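Local atomic coordinates of shikimate dehydrogenase (NADP(+)) (Thermus thermophilus, PDB entry 2D5C), a protein that catalyses the reversible NADPH-linked reduction of 3-dehydroshikimate to shikimate, a step in the chorismate pathway that leads to the aromatic amino acids. Residues W36-P39 / L40-P44; S189-P192 / A193-P197; F22-S26 / L27-G31; F133-E137 / A138-V142. All coordinates share one frame; numbering follows the deposited sequence.

Contact 1: W36-P39 / L40-P44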
loop_
_atom_site.group_PDB
_atom_site.type_symbol
_atom_site.label_atom_id
_atom_site.label_comp_id
_atom_site.label_asym_id
_atom_site.label_seq_id
_atom_site.Cartn_x
_atom_site.Cartn_y
_atom_site.Cartn_z
ATOM N N TRP A 36 6.877 18.190 7.925
ATOM C CA TRP A 36 6.772 19.138 6.820
ATOM C C TRP A 36 5.554 20.034 6.995
ATOM O O TRP A 36 4.424 19.605 6.764
ATOM C CB TRP A 36 6.668 18.372 5.498
ATOM C CG TRP A 36 6.881 19.187 4.256
ATOM C CD1 TRP A 36 6.957 20.549 4.159
ATOM C CD2 TRP A 36 7.026 18.685 2.922
ATOM N NE1 TRP A 36 7.139 20.922 2.850
ATOM C CE2 TRP A 36 7.184 19.798 2.071
ATOM C CE3 TRP A 36 7.036 17.400 2.365
ATOM C CZ2 TRP A 36 7.350 19.666 0.689
ATOM C CZ3 TRP A 36 7.202 17.270 0.990
ATOM C CH2 TRP A 36 7.356 18.398 0.169
ATOM N N ASP A 37 5.787 21.279 7.398
ATOM C CA ASP A 37 4.695 22.224 7.607
ATOM C C ASP A 37 3.852 22.336 6.345
ATOM O O ASP A 37 4.350 22.724 5.282
ATOM C CB ASP A 37 5.242 23.604 7.984
ATOM C CG ASP A 37 4.150 24.557 8.427
ATOM O OD1 ASP A 37 3.614 24.371 9.540
ATOM O OD2 ASP A 37 3.821 25.487 7.659
ATOM N N THR A 38 2.573 21.999 6.469
ATOM C CA THR A 38 1.659 22.031 5.339
ATOM C C THR A 38 0.315 22.657 5.683
ATOM O O THR A 38 -0.512 22.048 6.365
ATOM C CB THR A 38 1.406 20.601 4.794
ATOM O OG1 THR A 38 2.652 20.021 4.385
ATOM C CG2 THR A 38 0.465 20.639 3.596
ATOM N N PRO A 39 0.094 23.902 5.239
ATOM C CA PRO A 39 -1.174 24.585 5.511
ATOM C C PRO A 39 -2.228 24.025 4.561
ATOM O O PRO A 39 -1.898 23.564 3.469
ATOM C CB PRO A 39 -0.857 26.049 5.201
ATOM C CG PRO A 39 0.622 26.139 5.446
ATOM C CD PRO A 39 1.115 24.871 4.802
ATOM N N LEU A 40 -3.489 24.086 4.959
ATOM C CA LEU A 40 -4.569 23.566 4.128
ATOM C C LEU A 40 -4.457 23.907 2.635
ATOM O O LEU A 40 -4.565 23.026 1.772
ATOM C CB LEU A 40 -5.914 24.059 4.676
ATOM C CG LEU A 40 -7.039 23.024 4.817
ATOM C CD1 LEU A 40 -8.241 23.708 5.437
ATOM C CD2 LEU A 40 -7.421 22.411 3.463
ATOM N N GLU A 41 -4.200 25.177 2.331
ATOM C CA GLU A 41 -4.103 25.596 0.936
ATOM C C GLU A 41 -2.943 24.914 0.209
ATOM O O GLU A 41 -2.931 24.835 -1.023
ATOM C CB GLU A 41 -3.962 27.120 0.848
ATOM C CG GLU A 41 -4.873 27.789 -0.202
ATOM C CD GLU A 41 -6.321 27.900 0.262
ATOM O OE1 GLU A 41 -6.654 27.343 1.335
ATOM O OE2 GLU A 41 -7.131 28.543 -0.439
ATOM N N ALA A 42 -1.967 24.427 0.970
ATOM C CA ALA A 42 -0.808 23.767 0.371
ATOM C C ALA A 42 -1.001 22.255 0.204
ATOM O O ALA A 42 -0.224 21.602 -0.489
ATOM C CB ALA A 42 0.441 24.037 1.221
ATOM N N LEU A 43 -2.045 21.716 0.826
ATOM C CA LEU A 43 -2.331 20.280 0.776
ATOM C C LEU A 43 -2.357 19.639 -0.615
ATOM O O LEU A 43 -1.707 18.615 -0.838
ATOM C CB LEU A 43 -3.651 19.980 1.501
ATOM C CG LEU A 43 -4.022 18.497 1.693
ATOM C CD1 LEU A 43 -2.907 17.753 2.435
ATOM C CD2 LEU A 43 -5.323 18.394 2.483
ATOM N N PRO A 44 -3.116 20.214 -1.564
ATOM C CA PRO A 44 -3.176 19.636 -2.912
ATOM C C PRO A 44 -1.808 19.463 -3.563
ATOM O O PRO A 44 -1.482 18.387 -4.065
ATOM C CB PRO A 44 -4.064 20.622 -3.665
ATOM C CG PRO A 44 -5.023 21.062 -2.594
ATOM C CD PRO A 44 -4.090 21.311 -1.425
#

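Contact 2: S189-P192 / A193-P197. With SO4 (sulfate ion), chain C.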
loop_
_atom_site.group_PDB
_atom_site.type_symbol
_atom_site.label_atom_id
_atom_site.label_comp_id
_atom_site.label_asym_id
_atom_site.label_seq_id
_atom_site.Cartn_x
_atom_site.Cartn_y
_atom_site.Cartn_z
ATOM N N SER A 189 -9.479 23.548 30.457
ATOM C CA SER A 189 -10.006 22.190 30.428
ATOM C C SER A 189 -11.376 22.251 29.762
ATOM O O SER A 189 -12.149 23.189 29.986
ATOM C CB SER A 189 -10.139 21.640 31.854
ATOM O OG SER A 189 -10.936 20.462 31.873
ATOM N N PRO A 190 -11.705 21.236 28.946
ATOM C CA PRO A 190 -12.993 21.195 28.248
ATOM C C PRO A 190 -14.185 20.936 29.152
ATOM O O PRO A 190 -15.339 21.156 28.758
ATOM C CB PRO A 190 -12.790 20.072 27.228
ATOM C CG PRO A 190 -11.878 19.117 27.994
ATOM C CD PRO A 190 -10.871 20.071 28.602
ATOM N N LEU A 191 -13.903 20.517 30.383
ATOM C CA LEU A 191 -14.964 20.178 31.314
ATOM C C LEU A 191 -14.805 20.811 32.701
ATOM O O LEU A 191 -13.752 20.695 33.309
ATOM C CB LEU A 191 -14.991 18.647 31.451
ATOM C CG LEU A 191 -16.170 17.939 32.103
ATOM C CD1 LEU A 191 -17.339 17.930 31.141
ATOM C CD2 LEU A 191 -15.783 16.510 32.446
ATOM N N PRO A 192 -15.845 21.503 33.201
ATOM C CA PRO A 192 -15.770 22.116 34.536
ATOM C C PRO A 192 -15.540 20.960 35.515
ATOM O O PRO A 192 -16.129 19.898 35.343
ATOM C CB PRO A 192 -17.168 22.707 34.726
ATOM C CG PRO A 192 -17.610 23.006 33.330
ATOM C CD PRO A 192 -17.137 21.799 32.560
ATOM N N ALA A 193 -14.698 21.163 36.530
ATOM C CA ALA A 193 -14.389 20.122 37.518
ATOM C C ALA A 193 -15.608 19.403 38.110
ATOM O O ALA A 193 -15.580 18.180 38.311
ATOM C CB ALA A 193 -13.543 20.719 38.649
ATOM N N GLU A 194 -16.671 20.153 38.387
ATOM C CA GLU A 194 -17.886 19.575 38.963
ATOM C C GLU A 194 -18.682 18.670 38.020
ATOM O O GLU A 194 -19.661 18.049 38.449
ATOM C CB GLU A 194 -18.810 20.681 39.491
ATOM C CG GLU A 194 -19.256 21.702 38.444
ATOM C CD GLU A 194 -20.384 22.603 38.946
ATOM O OE1 GLU A 194 -20.508 22.776 40.180
ATOM O OE2 GLU A 194 -21.141 23.145 38.110
ATOM N N LEU A 195 -18.288 18.594 36.746
ATOM C CA LEU A 195 -19.010 17.736 35.801
ATOM C C LEU A 195 -18.328 16.382 35.601
ATOM O O LEU A 195 -18.833 15.517 34.876
ATOM C CB LEU A 195 -19.194 18.444 34.452
ATOM C CG LEU A 195 -20.096 19.688 34.485
ATOM C CD1 LEU A 195 -20.365 20.161 33.053
ATOM C CD2 LEU A 195 -21.404 19.372 35.187
ATOM N N PHE A 196 -17.182 16.194 36.246
ATOM C CA PHE A 196 -16.486 14.910 36.145
ATOM C C PHE A 196 -17.240 13.845 36.942
ATOM O O PHE A 196 -17.887 14.159 37.948
ATOM C CB PHE A 196 -15.066 14.984 36.733
ATOM C CG PHE A 196 -14.039 15.617 35.820
ATOM C CD1 PHE A 196 -14.007 16.996 35.630
ATOM C CD2 PHE A 196 -13.098 14.832 35.159
ATOM C CE1 PHE A 196 -13.049 17.584 34.799
ATOM C CE2 PHE A 196 -12.129 15.410 34.320
ATOM C CZ PHE A 196 -12.106 16.785 34.143
ATOM N N PRO A 197 -17.179 12.574 36.503
ATOM C CA PRO A 197 -17.863 11.502 37.235
ATOM C C PRO A 197 -17.010 11.196 38.481
ATOM O O PRO A 197 -15.812 11.475 38.474
ATOM C CB PRO A 197 -17.860 10.359 36.233
ATOM C CG PRO A 197 -16.508 10.523 35.562
ATOM C CD PRO A 197 -16.545 12.045 35.282
HETATM S S SO4 C . -13.819 25.042 36.516
HETATM O O1 SO4 C . -13.511 23.530 37.020
HETATM O O2 SO4 C . -15.251 25.186 36.627
HETATM O O3 SO4 C . -13.160 25.902 37.252
HETATM O O4 SO4 C . -13.456 25.003 35.126
#

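Contact 3: F22-S26 / L27-G31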
loop_
_atom_site.group_PDB
_atom_site.type_symbol
_atom_site.label_atom_id
_atom_site.label_comp_id
_atom_site.label_asym_id
_atom_site.label_seq_id
_atom_site.Cartn_x
_atom_site.Cartn_y
_atom_site.Cartn_z
ATOM N N PHE A 22 12.969 5.773 15.818
ATOM C CA PHE A 22 13.139 4.582 16.635
ATOM C C PHE A 22 12.640 3.368 15.849
ATOM O O PHE A 22 13.296 2.331 15.802
ATOM C CB PHE A 22 12.330 4.673 17.933
ATOM C CG PHE A 22 12.116 3.340 18.592
ATOM C CD1 PHE A 22 13.153 2.714 19.282
ATOM C CD2 PHE A 22 10.907 2.662 18.442
ATOM C CE1 PHE A 22 12.994 1.438 19.805
ATOM C CE2 PHE A 22 10.737 1.380 18.960
ATOM C CZ PHE A 22 11.781 0.765 19.642
ATOM N N ALA A 23 11.466 3.499 15.243
ATOM C CA ALA A 23 10.895 2.385 14.495
ATOM C C ALA A 23 11.874 1.861 13.445
ATOM O O ALA A 23 12.129 0.662 13.361
ATOM C CB ALA A 23 9.570 2.818 13.824
ATOM N N LEU A 24 12.416 2.777 12.651
ATOM C CA LEU A 24 13.348 2.428 11.587
ATOM C C LEU A 24 14.592 1.688 12.064
ATOM O O LEU A 24 14.884 0.601 11.576
ATOM C CB LEU A 24 13.761 3.686 10.826
ATOM C CG LEU A 24 12.669 4.257 9.921
ATOM C CD1 LEU A 24 12.994 5.688 9.539
ATOM C CD2 LEU A 24 12.520 3.368 8.692
ATOM N N GLU A 25 15.318 2.264 13.018
ATOM C CA GLU A 25 16.536 1.619 13.510
ATOM C C GLU A 25 16.221 0.310 14.218
ATOM O O GLU A 25 16.957 -0.669 14.093
ATOM C CB GLU A 25 17.310 2.572 14.435
ATOM C CG GLU A 25 16.663 2.891 15.784
ATOM C CD GLU A 25 16.801 1.758 16.795
ATOM O OE1 GLU A 25 17.832 1.048 16.766
ATOM O OE2 GLU A 25 15.886 1.589 17.631
ATOM N N SER A 26 15.115 0.297 14.952
ATOM C CA SER A 26 14.681 -0.882 15.685
ATOM C C SER A 26 14.462 -2.074 14.758
ATOM O O SER A 26 14.703 -3.228 15.131
ATOM C CB SER A 26 13.381 -0.573 16.428
ATOM O OG SER A 26 12.818 -1.763 16.939
ATOM N N LEU A 27 13.995 -1.786 13.549
ATOM C CA LEU A 27 13.723 -2.818 12.554
ATOM C C LEU A 27 14.884 -2.993 11.578
ATOM O O LEU A 27 14.806 -3.805 10.649
ATOM C CB LEU A 27 12.447 -2.462 11.784
ATOM C CG LEU A 27 11.155 -2.559 12.598
ATOM C CD1 LEU A 27 10.033 -1.897 11.839
ATOM C CD2 LEU A 27 10.828 -4.016 12.883
ATOM N N GLY A 28 15.948 -2.219 11.790
ATOM C CA GLY A 28 17.119 -2.293 10.933
ATOM C C GLY A 28 16.877 -1.785 9.527
ATOM O O GLY A 28 17.463 -2.291 8.570
ATOM N N LEU A 29 16.014 -0.780 9.397
ATOM C CA LEU A 29 15.693 -0.207 8.097
ATOM C C LEU A 29 16.300 1.171 7.918
ATOM O O LEU A 29 16.402 1.947 8.866
ATOM C CB LEU A 29 14.172 -0.089 7.930
ATOM C CG LEU A 29 13.391 -1.379 8.130
ATOM C CD1 LEU A 29 11.909 -1.071 8.339
ATOM C CD2 LEU A 29 13.598 -2.266 6.923
ATOM N N GLU A 30 16.692 1.481 6.688
ATOM C CA GLU A 30 17.245 2.788 6.389
ATOM C C GLU A 30 16.104 3.676 5.903
ATOM O O GLU A 30 15.304 3.274 5.060
ATOM C CB GLU A 30 18.330 2.679 5.316
ATOM C CG GLU A 30 19.545 1.877 5.768
ATOM C CD GLU A 30 20.662 1.875 4.743
ATOM O OE1 GLU A 30 21.155 2.972 4.401
ATOM O OE2 GLU A 30 21.046 0.776 4.283
ATOM N N GLY A 31 16.022 4.876 6.453
ATOM C CA GLY A 31 14.967 5.781 6.055
ATOM C C GLY A 31 14.911 7.016 6.921
ATOM O O GLY A 31 15.693 7.177 7.861
#

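Contact 4: F133-E137 / A138-V142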
loop_
_atom_site.group_PDB
_atom_site.type_symbol
_atom_site.label_atom_id
_atom_site.label_comp_id
_atom_site.label_asym_id
_atom_site.label_seq_id
_atom_site.Cartn_x
_atom_site.Cartn_y
_atom_site.Cartn_z
ATOM N N PHE A 133 -15.799 5.990 16.739
ATOM C CA PHE A 133 -15.863 4.838 15.842
ATOM C C PHE A 133 -15.231 3.606 16.489
ATOM O O PHE A 133 -15.783 2.504 16.442
ATOM C CB PHE A 133 -15.138 5.157 14.531
ATOM C CG PHE A 133 -15.180 4.034 13.519
ATOM C CD1 PHE A 133 -14.263 2.989 13.578
ATOM C CD2 PHE A 133 -16.145 4.025 12.518
ATOM C CE1 PHE A 133 -14.312 1.950 12.649
ATOM C CE2 PHE A 133 -16.196 2.987 11.587
ATOM C CZ PHE A 133 -15.274 1.954 11.662
ATOM N N ALA A 134 -14.076 3.800 17.108
ATOM C CA ALA A 134 -13.378 2.708 17.766
ATOM C C ALA A 134 -14.168 2.153 18.950
ATOM O O ALA A 134 -14.281 0.927 19.109
ATOM C CB ALA A 134 -12.007 3.182 18.227
ATOM N N LEU A 135 -14.716 3.035 19.788
ATOM C CA LEU A 135 -15.478 2.578 20.946
ATOM C C LEU A 135 -16.751 1.876 20.502
ATOM O O LEU A 135 -17.224 0.965 21.177
ATOM C CB LEU A 135 -15.836 3.747 21.860
ATOM C CG LEU A 135 -14.643 4.418 22.529
ATOM C CD1 LEU A 135 -15.122 5.629 23.301
ATOM C CD2 LEU A 135 -13.957 3.427 23.460
ATOM N N ARG A 136 -17.303 2.300 19.365
ATOM C CA ARG A 136 -18.523 1.668 18.849
ATOM C C ARG A 136 -18.166 0.258 18.376
ATOM O O ARG A 136 -18.903 -0.713 18.615
ATOM C CB ARG A 136 -19.102 2.467 17.665
ATOM C CG ARG A 136 -20.445 1.884 17.157
ATOM C CD ARG A 136 -20.921 2.502 15.834
ATOM N NE ARG A 136 -20.093 2.113 14.690
ATOM C CZ ARG A 136 -20.492 2.190 13.422
ATOM N NH1 ARG A 136 -21.708 2.639 13.139
ATOM N NH2 ARG A 136 -19.679 1.818 12.433
ATOM N N GLU A 137 -17.025 0.151 17.708
ATOM C CA GLU A 137 -16.562 -1.125 17.178
ATOM C C GLU A 137 -16.300 -2.102 18.314
ATOM O O GLU A 137 -16.515 -3.316 18.171
ATOM C CB GLU A 137 -15.294 -0.912 16.353
ATOM C CG GLU A 137 -14.675 -2.187 15.800
ATOM C CD GLU A 137 -13.550 -1.900 14.821
ATOM O OE1 GLU A 137 -12.853 -0.878 15.002
ATOM O OE2 GLU A 137 -13.357 -2.699 13.879
ATOM N N ALA A 138 -15.836 -1.565 19.441
ATOM C CA ALA A 138 -15.547 -2.382 20.620
ATOM C C ALA A 138 -16.819 -2.809 21.346
ATOM O O ALA A 138 -16.768 -3.536 22.344
ATOM C CB ALA A 138 -14.634 -1.616 21.568
ATOM N N GLY A 139 -17.967 -2.345 20.864
ATOM C CA GLY A 139 -19.231 -2.721 21.462
ATOM C C GLY A 139 -19.702 -1.960 22.686
ATOM O O GLY A 139 -20.545 -2.463 23.425
ATOM N N LEU A 140 -19.184 -0.756 22.920
ATOM C CA LEU A 140 -19.626 0.003 24.087
ATOM C C LEU A 140 -20.724 0.979 23.742
ATOM O O LEU A 140 -20.939 1.297 22.570
ATOM C CB LEU A 140 -18.481 0.813 24.692
ATOM C CG LEU A 140 -17.206 0.124 25.146
ATOM C CD1 LEU A 140 -16.381 1.111 25.947
ATOM C CD2 LEU A 140 -17.528 -1.117 25.991
ATOM N N GLU A 141 -21.428 1.420 24.779
ATOM C CA GLU A 141 -22.464 2.431 24.651
ATOM C C GLU A 141 -21.669 3.739 24.585
ATOM O O GLU A 141 -20.938 4.054 25.516
ATOM C CB GLU A 141 -23.342 2.443 25.895
ATOM C CG GLU A 141 -24.393 3.545 25.912
ATOM C CD GLU A 141 -25.298 3.482 27.134
ATOM O OE1 GLU A 141 -26.267 4.270 27.199
ATOM O OE2 GLU A 141 -25.039 2.653 28.036
ATOM N N VAL A 142 -21.821 4.491 23.500
ATOM C CA VAL A 142 -21.066 5.731 23.328
ATOM C C VAL A 142 -21.947 6.982 23.304
ATOM O O VAL A 142 -23.010 6.990 22.675
ATOM C CB VAL A 142 -20.242 5.683 22.007
ATOM C CG1 VAL A 142 -19.297 6.875 21.913
ATOM C CG2 VAL A 142 -19.451 4.388 21.938
HETATM O O HOH W 1 -21.154 -0.141 20.255
#

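Contact 1: W36-P39 / L40-P44
Thr38 leans its methyl on the backbone of Ala42 and Leu43, at the corner where strand 31-37 gives way to helix 43-53. From its CB the two branches part company. CG2, held anti to the backbone N while OG1 sits beside that nitrogen (chi1 -59°), runs alongside the incoming helical turn and comes to 3.9 Å from Leu43 N, with Ala42 CB at 4.1 Å. OG1 turns back along the strand and donates to Trp36 O over 3.0 Å, reaching it from above the carbonyl plane; the same hydroxyl is hydrogen-bonded to the NE of Arg46, whose guanidinium group also makes a cation-pi contact with Trp36. Next along, Pro39 serves the turn twice. Its O accepts the short bond from Ala42 N (2.6 Å), and a weak, strongly bent one from Leu43 N (3.2 Å). Its ring touches the turn through CD, 3.7 Å from Ala42 CB. The corner opens a beta-alpha-beta crossover in the substrate-binding domain, since helix 43-53 leads on to strand 56-59, parallel to 31-37 in the same sheet with strand 2-8 between them. The threonine's apolar branch thus faces the helix start and its polar branch is satisfied within the corner, while Pro39 O mainly takes the N-H of Ala42 and Leu43 N divides itself between Leu40 O and the weak bond to Pro39 O.

Contact 2: S189-P192 / A193-P197
Leu191 lays its CD2 methyl over the centre of the Phe196 ring, a CH-pi contact 3.7 Å from the centroid and 13° off the ring normal. The leucine's other methyl, CD1, touches Leu195 CB at 3.8 Å, so the two methyls are shared between two successive residues. At the rim of the ring, CE1 comes to 3.5 Å from Leu191 O, and Pro192 O lies near the ring plane. Pro192 packs its CD against Leu195 CD1 (3.7 Å), and its O receives Leu195 N in a nearly straight bond of 2.9 Å. This bond belongs to the short 3-10 segment 193-195, inside the link from strand 174-177 to strand 201-204 of the Rossmann-type sheet. An alanine in place of Phe196 would probably leave Leu191 CD2 without the aromatic face it rests on. Phe196 CG stands anti to its own carbonyl carbon (chi1 -79°), which carries the ring back toward Leu191, where it also meets Phe214 and Glu217 of helix 213-220. Glu217 is hydrogen-bonded to Ser189 OG, and Lys221, just beyond the helix end, to Ala193 O. The N-H of Ala193 points almost straight at O1 of a sulfate, probably from the crystallisation liquor, with N and O1 2.7 Å apart.

Contact 3: F22-S26 / L27-G31
Leu24 O takes the N-H of Leu29 in a nearly straight bond of 2.8 Å, and one step inward Glu25 O takes Gly28 N at 3.0 Å, the pair of backward bonds that defines a Schellman motif at the C-terminal end of helix 16-26. The second bond comes steeply from above the carbonyl plane of Glu25, whereas Leu27 N still makes a helical bond to Ala23 O at 3.1 Å. Gly28, at positive phi (68°), reverses the chain without a side chain to accommodate. Leu24 and Leu29 then form the apolar contact usual between the ends of this motif: Leu24 CD2 touches Leu29 CB at 3.9 Å, the two side chains crossing at about a right angle. With CG anti to the carbonyl carbon (chi1 -73°), the Leu24 fork spreads over the outgoing chain, and its other methyl, CD1, reaches Gly31 where strand 31-37 starts. Replacing Leu24 by alanine would probably take away both methyl contacts and leave a gap between the helix end, Leu29 and Gly31. Leu27 lies along the last turn with CB, CG and CD1 all passing close to Ala23 O. Phe240 of helix 229-244 lies against Ala23, Leu24, Leu27 and Leu29, while Leu29 also packs on Leu29 of the second subunit, bringing the helix end to the dimer contact. Gly31 has little room for a side chain: a CB there would lie 3.3 Å from Leu24 CD2.

Contact 4: F133-E137 / A138-V142
Leu135 meets the returning chain with two parts of its side chain. Its CB rests 3.7 Å from Val142 CG2, and its CD2 faces Leu140 CD1 more loosely at 4.2 Å. Both leucines place CG beside their own backbone N (chi1 -66° for Leu135, -57° for Leu140), with the chain extended at chi2, so that they converge obliquely on one flank of the turn. In Val142 it is CG2 that lies beside the nitrogen, which turns this methyl toward the helix, near both Leu135 CB and Arg136 N. Around them the backbone closes a Schellman motif at the end of helix 126-137: Leu140 N bonds to Leu135 O (3.1 Å), nearly along the C=O axis, and Gly139 N bonds to Arg136 O (2.9 Å) from above the carbonyl plane. Gly139 has positive phi (83°), where a CB would jam against Ala138 O. Arg136 leads away from the turn to Phe159, whose ring and backbone O it engages. The helix follows the glycine-rich NADP(+)-binding loop and links strand 119-122 to strand 142-145, as in the first beta-alpha-beta unit of a Rossmann fold. A water donates to Arg136 O (2.8 Å) and to Leu140 O (2.7 Å). Leu135 O is thus paired with an N-H and Arg136 O with an N-H and the water, while Leu135 and Val142 pack on strand 119-122 with Leu140 beside them.

Overall arrangement
Along the chain the order is contact 3, contact 1, contact 4, contact 2, and none touches another. Contacts 3 and 1 belong to the substrate-binding domain at the two ends of strand 31-37, their centres 27 Å apart; the first leads into the strand from helix 16-26, the second leaves it for helix 43-53. Contacts 4 and 2 lie with the parallel Rossmann-type sheet, centres 22 Å apart, one entering strand 142-145 and the other preceding strand 201-204. Contacts 2 and 3 are the most distant pair, 42 Å between centres. Three are helix-strand junctions and contact 2 is a loop turn between two strands, spread over the two domains between which shikimate and NADP(+) meet.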